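Local coordinates for protein succinate-semialdehyde dehydrogenase (PDB 4OGD) that probably oxidises succinic semialdehyde to succinate with NADP+ as cofactor, as a two-chain member of the aldehyde dehydrogenase family, at residues I378-N382 / V403-E408; G232-I238 / T264-I270. One frame throughout, in Å; residues are numbered along the deposited sequence.

Overall arrangement
Both contacts belong to the half of the subunit built around the sheet that contains strands 235-238, 268-272, 391-393 and 411-414. Contact 2 comes first along the chain and pairs two neighbouring parallel strands of that sheet; contact 1 follows, joining helix 374-382 to segment 403-408. Their centres lie about 11 Å apart, and helix 374-382, which supplies one side of contact 1, rests on the sheet strands of contact 2. The guanidinium of Arg268 probably donates to the carbonyl oxygens of Val380 and Ala381, while Ile407 packs on Ile237. Contact 2 is buried and touches no other chain, whereas contact 1 also meets the second subunit.

Contact 1: residues I378-N382 / V403-E408; sequences IEVAN and VAAKIE
With CG of Asn382 anti to its own carbonyl carbon (chi1 -69°) and OD1 swung close to CA about the CB-CG bond (chi2 -20°), the side chain reaches across to the backbone of Lys406 and Glu408. It works in both directions. OD1 accepts from Glu408 N at 2.7 Å, a nearly straight bond whose donor stands above the carbonyl plane, and ND2 gives a hydrogen to Lys406 O at 3.0 Å, this time within the amide plane. With its oxygen and its nitrogen both engaged, the amide is fixed in rotation. The contact joins two helices lying over one sheet of the aldehyde dehydrogenase fold, and Ala381 and Ile407 also touch Ile237 of strand 235-238. One turn back from Asn382, Ile378 crosses its partners with CG1 4.1 Å from Val403 CG1, while its CD1 lies 3.9 Å from Lys406 CD. Ile407 sends CD1 to 4.0 Å from Ala381 CB. The chain of Glu408 crosses the Asn382 amide at about a right angle. Its carboxylate is held chiefly elsewhere, OE1 by Lys430 and OE2 by Tyr36 and Lys37 of the second subunit.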
loop_
_atom_site.group_PDB
_atom_site.type_symbol
_atom_site.label_atom_id
_atom_site.label_comp_id
_atom_site.label_asym_id
_atom_site.label_seq_id
_atom_site.Cartn_x
_atom_site.Cartn_y
_atom_site.Cartn_z
ATOM N N ILE A 378 23.587 -16.716 5.658
ATOM C CA ILE A 378 22.832 -15.585 5.115
ATOM C C ILE A 378 22.180 -15.939 3.779
ATOM O O ILE A 378 21.001 -15.666 3.564
ATOM C CB ILE A 378 23.737 -14.347 4.965
ATOM C CG1 ILE A 378 24.167 -13.851 6.352
ATOM C CG2 ILE A 378 23.026 -13.234 4.177
ATOM C CD1 ILE A 378 25.392 -12.972 6.336
ATOM N N GLU A 379 22.951 -16.566 2.895
ATOM C CA GLU A 379 22.440 -17.052 1.610
ATOM C C GLU A 379 21.221 -17.965 1.779
ATOM O O GLU A 379 20.194 -17.782 1.110
ATOM C CB GLU A 379 23.548 -17.803 0.864
ATOM C CG GLU A 379 23.157 -18.291 -0.530
ATOM C CD GLU A 379 23.163 -17.178 -1.558
ATOM O OE1 GLU A 379 23.876 -16.174 -1.340
ATOM O OE2 GLU A 379 22.460 -17.306 -2.584
ATOM N N VAL A 380 21.329 -18.942 2.678
ATOM C CA VAL A 380 20.215 -19.851 2.942
ATOM C C VAL A 380 19.036 -19.099 3.571
ATOM O O VAL A 380 17.893 -19.274 3.160
ATOM C CB VAL A 380 20.644 -21.051 3.816
ATOM C CG1 VAL A 380 19.444 -21.893 4.200
ATOM C CG2 VAL A 380 21.647 -21.903 3.059
ATOM N N ALA A 381 19.322 -18.234 4.536
ATOM C CA ALA A 381 18.272 -17.425 5.149
ATOM C C ALA A 381 17.462 -16.657 4.102
ATOM O O ALA A 381 16.229 -16.571 4.197
ATOM C CB ALA A 381 18.872 -16.466 6.184
ATOM N N ASN A 382 18.155 -16.127 3.092
ATOM C CA ASN A 382 17.509 -15.288 2.084
ATOM C C ASN A 382 16.963 -16.067 0.901
ATOM O O ASN A 382 16.226 -15.508 0.083
ATOM C CB ASN A 382 18.463 -14.195 1.596
ATOM C CG ASN A 382 18.747 -13.166 2.662
ATOM O OD1 ASN A 382 17.987 -13.042 3.618
ATOM N ND2 ASN A 382 19.834 -12.409 2.501
ATOM N N VAL A 403 24.755 -8.772 10.762
ATOM C CA VAL A 403 24.132 -9.905 10.082
ATOM C C VAL A 403 22.634 -9.680 9.872
ATOM O O VAL A 403 22.105 -9.970 8.797
ATOM C CB VAL A 403 24.375 -11.224 10.838
ATOM C CG1 VAL A 403 23.641 -12.359 10.148
ATOM C CG2 VAL A 403 25.873 -11.522 10.881
ATOM N N ALA A 404 21.951 -9.137 10.882
ATOM C CA ALA A 404 20.515 -8.866 10.769
ATOM C C ALA A 404 20.194 -8.002 9.547
ATOM O O ALA A 404 19.241 -8.283 8.810
ATOM C CB ALA A 404 20.001 -8.190 12.042
ATOM N N ALA A 405 21.000 -6.969 9.320
ATOM C CA ALA A 405 20.764 -6.048 8.209
ATOM C C ALA A 405 20.889 -6.759 6.870
ATOM O O ALA A 405 20.264 -6.355 5.885
ATOM C CB ALA A 405 21.734 -4.870 8.273
ATOM N N LYS A 406 21.685 -7.823 6.832
ATOM C CA LYS A 406 21.877 -8.562 5.586
ATOM C C LYS A 406 20.744 -9.535 5.261
ATOM O O LYS A 406 20.690 -10.075 4.154
ATOM C CB LYS A 406 23.217 -9.298 5.601
ATOM C CG LYS A 406 24.401 -8.351 5.625
ATOM C CD LYS A 406 25.716 -9.115 5.712
ATOM C CE LYS A 406 26.897 -8.158 5.655
ATOM N NZ LYS A 406 28.175 -8.889 5.876
ATOM N N ILE A 407 19.841 -9.757 6.210
ATOM C CA ILE A 407 18.723 -10.672 5.976
ATOM C C ILE A 407 17.573 -9.951 5.283
ATOM O O ILE A 407 17.168 -8.854 5.700
ATOM C CB ILE A 407 18.200 -11.312 7.284
ATOM C CG1 ILE A 407 19.357 -11.902 8.100
ATOM C CG2 ILE A 407 17.187 -12.407 6.969
ATOM C CD1 ILE A 407 20.223 -12.887 7.308
ATOM N N GLU A 408 17.058 -10.567 4.222
ATOM C CA GLU A 408 15.910 -10.048 3.486
ATOM C C GLU A 408 14.634 -10.459 4.215
ATOM O O GLU A 408 14.049 -11.518 3.944
ATOM C CB GLU A 408 15.919 -10.590 2.052
ATOM C CG GLU A 408 17.087 -10.065 1.237
ATOM C CD GLU A 408 17.115 -10.602 -0.179
ATOM O OE1 GLU A 408 16.542 -11.682 -0.429
ATOM O OE2 GLU A 408 17.727 -9.938 -1.043
HETATM O O HOH W 1 14.551 -14.506 5.404
HETATM O O HOH W 2 17.756 -14.151 -2.147
#

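Contact 2: residues G232-I238 / T264-I270; sequences GDDAFII and TSSKRFI
A right-handed beta-alpha-beta unit, strand 235-238, helix 244-256 and strand 268-272, brings these segments together as adjacent parallel strands, their short axes 19° apart. The ladder is regular: Arg268 N donates to Asp234 O, Phe236 N to Arg268 O, Ile270 N to Phe236 O and Ile238 N to Ile270 O, the last at 3.0 Å and nearly straight. The bend of Arg268 at chi3 (-67°) carries NE back to Asp233 O, just ahead of strand 235-238, 2.7 Å away and in the guanidinium plane. The carboxylate of Asp233 adds charge attraction without a directed bond, since OD2 sits well out of that plane, 3.6 Å from Arg268 NE. Ala235 CB lies over one guanidinium face. Lys267 NZ approaches Gly232 O from above its carbonyl plane at 3.0 Å, and also meets Glu360 in a salt bridge. A water ties that ammonium to Asp234 N and Ser265 O. Phe269 turns an edge to the face of Phe236, planes 62° apart, with Phe269 CE1 3.5 Å from Phe236 CG; Ser266 OG lies at the Phe236 ring edge. These two rings pack against helix 244-256, whereas Ala235, Ile237 and Ile270 meet helix 374-382 from the other side of the sheet, with strands 391-393 and 365-371 flanking the pair.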
loop_
_atom_site.group_PDB
_atom_site.type_symbol
_atom_site.label_atom_id
_atom_site.label_comp_id
_atom_site.label_asym_id
_atom_site.label_seq_id
_atom_site.Cartn_x
_atom_site.Cartn_y
_atom_site.Cartn_z
ATOM N N GLY A 232 5.309 -16.975 7.295
ATOM C CA GLY A 232 6.751 -16.829 7.263
ATOM C C GLY A 232 7.449 -18.173 7.326
ATOM O O GLY A 232 6.835 -19.195 7.624
ATOM N N ASP A 233 8.743 -18.181 7.025
ATOM C CA ASP A 233 9.554 -19.373 7.225
ATOM C C ASP A 233 10.858 -18.886 7.838
ATOM O O ASP A 233 11.945 -19.039 7.259
ATOM C CB ASP A 233 9.794 -20.103 5.894
ATOM C CG ASP A 233 10.137 -21.564 6.086
ATOM O OD1 ASP A 233 9.796 -22.111 7.152
ATOM O OD2 ASP A 233 10.731 -22.175 5.166
ATOM N N ASP A 234 10.727 -18.272 9.014
ATOM C CA ASP A 234 11.784 -17.445 9.583
ATOM C C ASP A 234 13.054 -18.224 9.871
ATOM O O ASP A 234 13.013 -19.321 10.431
ATOM C CB ASP A 234 11.312 -16.777 10.878
ATOM C CG ASP A 234 10.216 -15.746 10.655
ATOM O OD1 ASP A 234 9.875 -15.426 9.490
ATOM O OD2 ASP A 234 9.712 -15.228 11.670
ATOM N N ALA A 235 14.185 -17.639 9.497
ATOM C CA ALA A 235 15.480 -18.236 9.809
ATOM C C ALA A 235 15.974 -17.763 11.181
ATOM O O ALA A 235 16.061 -16.556 11.442
ATOM C CB ALA A 235 16.485 -17.893 8.734
ATOM N N PHE A 236 16.300 -18.730 12.039
ATOM C CA PHE A 236 16.870 -18.501 13.360
ATOM C C PHE A 236 18.330 -18.911 13.182
ATOM O O PHE A 236 18.637 -20.102 13.098
ATOM C CB PHE A 236 16.115 -19.401 14.358
ATOM C CG PHE A 236 16.512 -19.242 15.819
ATOM C CD1 PHE A 236 17.771 -19.611 16.271
ATOM C CD2 PHE A 236 15.571 -18.813 16.757
ATOM C CE1 PHE A 236 18.111 -19.506 17.624
ATOM C CE2 PHE A 236 15.894 -18.705 18.109
ATOM C CZ PHE A 236 17.160 -19.051 18.547
ATOM N N ILE A 237 19.216 -17.918 13.079
ATOM C CA ILE A 237 20.604 -18.142 12.663
ATOM C C ILE A 237 21.545 -18.109 13.864
ATOM O O ILE A 237 21.648 -17.095 14.563
ATOM C CB ILE A 237 21.056 -17.078 11.656
ATOM C CG1 ILE A 237 20.042 -16.940 10.515
ATOM C CG2 ILE A 237 22.442 -17.419 11.111
ATOM C CD1 ILE A 237 20.374 -15.818 9.536
ATOM N N ILE A 238 22.219 -19.228 14.104
ATOM C CA ILE A 238 23.125 -19.356 15.238
ATOM C C ILE A 238 24.556 -19.071 14.787
ATOM O O ILE A 238 25.178 -19.897 14.115
ATOM C CB ILE A 238 23.019 -20.762 15.850
ATOM C CG1 ILE A 238 21.568 -21.055 16.236
ATOM C CG2 ILE A 238 23.933 -20.905 17.064
ATOM C CD1 ILE A 238 21.355 -22.455 16.730
ATOM N N THR A 264 5.563 -15.937 12.679
ATOM C CA THR A 264 6.938 -15.642 13.078
ATOM C C THR A 264 7.559 -16.741 13.958
ATOM O O THR A 264 8.489 -16.483 14.736
ATOM C CB THR A 264 7.039 -14.285 13.824
ATOM O OG1 THR A 264 6.032 -14.222 14.842
ATOM C CG2 THR A 264 6.856 -13.120 12.857
ATOM N N SER A 265 7.063 -17.968 13.835
ATOM C CA SER A 265 7.707 -19.094 14.521
ATOM C C SER A 265 9.120 -19.264 13.960
ATOM O O SER A 265 9.392 -18.892 12.819
ATOM C CB SER A 265 6.906 -20.379 14.326
ATOM O OG SER A 265 7.308 -21.381 15.263
ATOM N N SER A 266 10.029 -19.810 14.762
ATOM C CA SER A 266 11.405 -19.989 14.304
ATOM C C SER A 266 11.526 -21.284 13.505
ATOM O O SER A 266 11.978 -22.303 14.024
ATOM C CB SER A 266 12.350 -19.992 15.505
ATOM O OG SER A 266 12.261 -18.745 16.187
ATOM N N LYS A 267 11.128 -21.235 12.236
ATOM C CA LYS A 267 10.877 -22.459 11.480
ATOM C C LYS A 267 12.117 -23.083 10.856
ATOM O O LYS A 267 12.169 -24.296 10.668
ATOM C CB LYS A 267 9.797 -22.233 10.416
ATOM C CG LYS A 267 8.505 -21.693 10.992
ATOM C CD LYS A 267 7.320 -21.979 10.081
ATOM C CE LYS A 267 6.014 -21.414 10.675
ATOM N NZ LYS A 267 5.790 -19.969 10.293
ATOM N N ARG A 268 13.105 -22.263 10.523
ATOM C CA ARG A 268 14.352 -22.795 9.956
ATOM C C ARG A 268 15.521 -22.429 10.847
ATOM O O ARG A 268 15.978 -21.289 10.839
ATOM C CB ARG A 268 14.601 -22.258 8.534
ATOM C CG ARG A 268 13.536 -22.633 7.498
ATOM C CD ARG A 268 13.902 -22.083 6.105
ATOM N NE ARG A 268 13.836 -20.624 6.102
ATOM C CZ ARG A 268 14.673 -19.830 5.445
ATOM N NH1 ARG A 268 15.657 -20.341 4.710
ATOM N NH2 ARG A 268 14.529 -18.518 5.532
ATOM N N PHE A 269 16.012 -23.395 11.615
ATOM C CA PHE A 269 17.213 -23.170 12.391
ATOM C C PHE A 269 18.407 -23.349 11.479
ATOM O O PHE A 269 18.552 -24.392 10.851
ATOM C CB PHE A 269 17.290 -24.158 13.553
ATOM C CG PHE A 269 16.284 -23.890 14.637
ATOM C CD1 PHE A 269 16.445 -22.806 15.493
ATOM C CD2 PHE A 269 15.179 -24.716 14.800
ATOM C CE1 PHE A 269 15.522 -22.551 16.506
ATOM C CE2 PHE A 269 14.240 -24.459 15.817
ATOM C CZ PHE A 269 14.419 -23.378 16.666
ATOM N N ILE A 270 19.245 -22.329 11.386
ATOM C CA ILE A 270 20.416 -22.402 10.523
ATOM C C ILE A 270 21.662 -22.471 11.406
ATOM O O ILE A 270 21.923 -21.560 12.187
ATOM C CB ILE A 270 20.442 -21.205 9.567
ATOM C CG1 ILE A 270 19.179 -21.229 8.694
ATOM C CG2 ILE A 270 21.673 -21.244 8.686
ATOM C CD1 ILE A 270 19.115 -20.093 7.685
HETATM O O HOH W 3 8.162 -18.232 10.496
HETATM O O HOH W 4 10.911 -15.002 14.032
#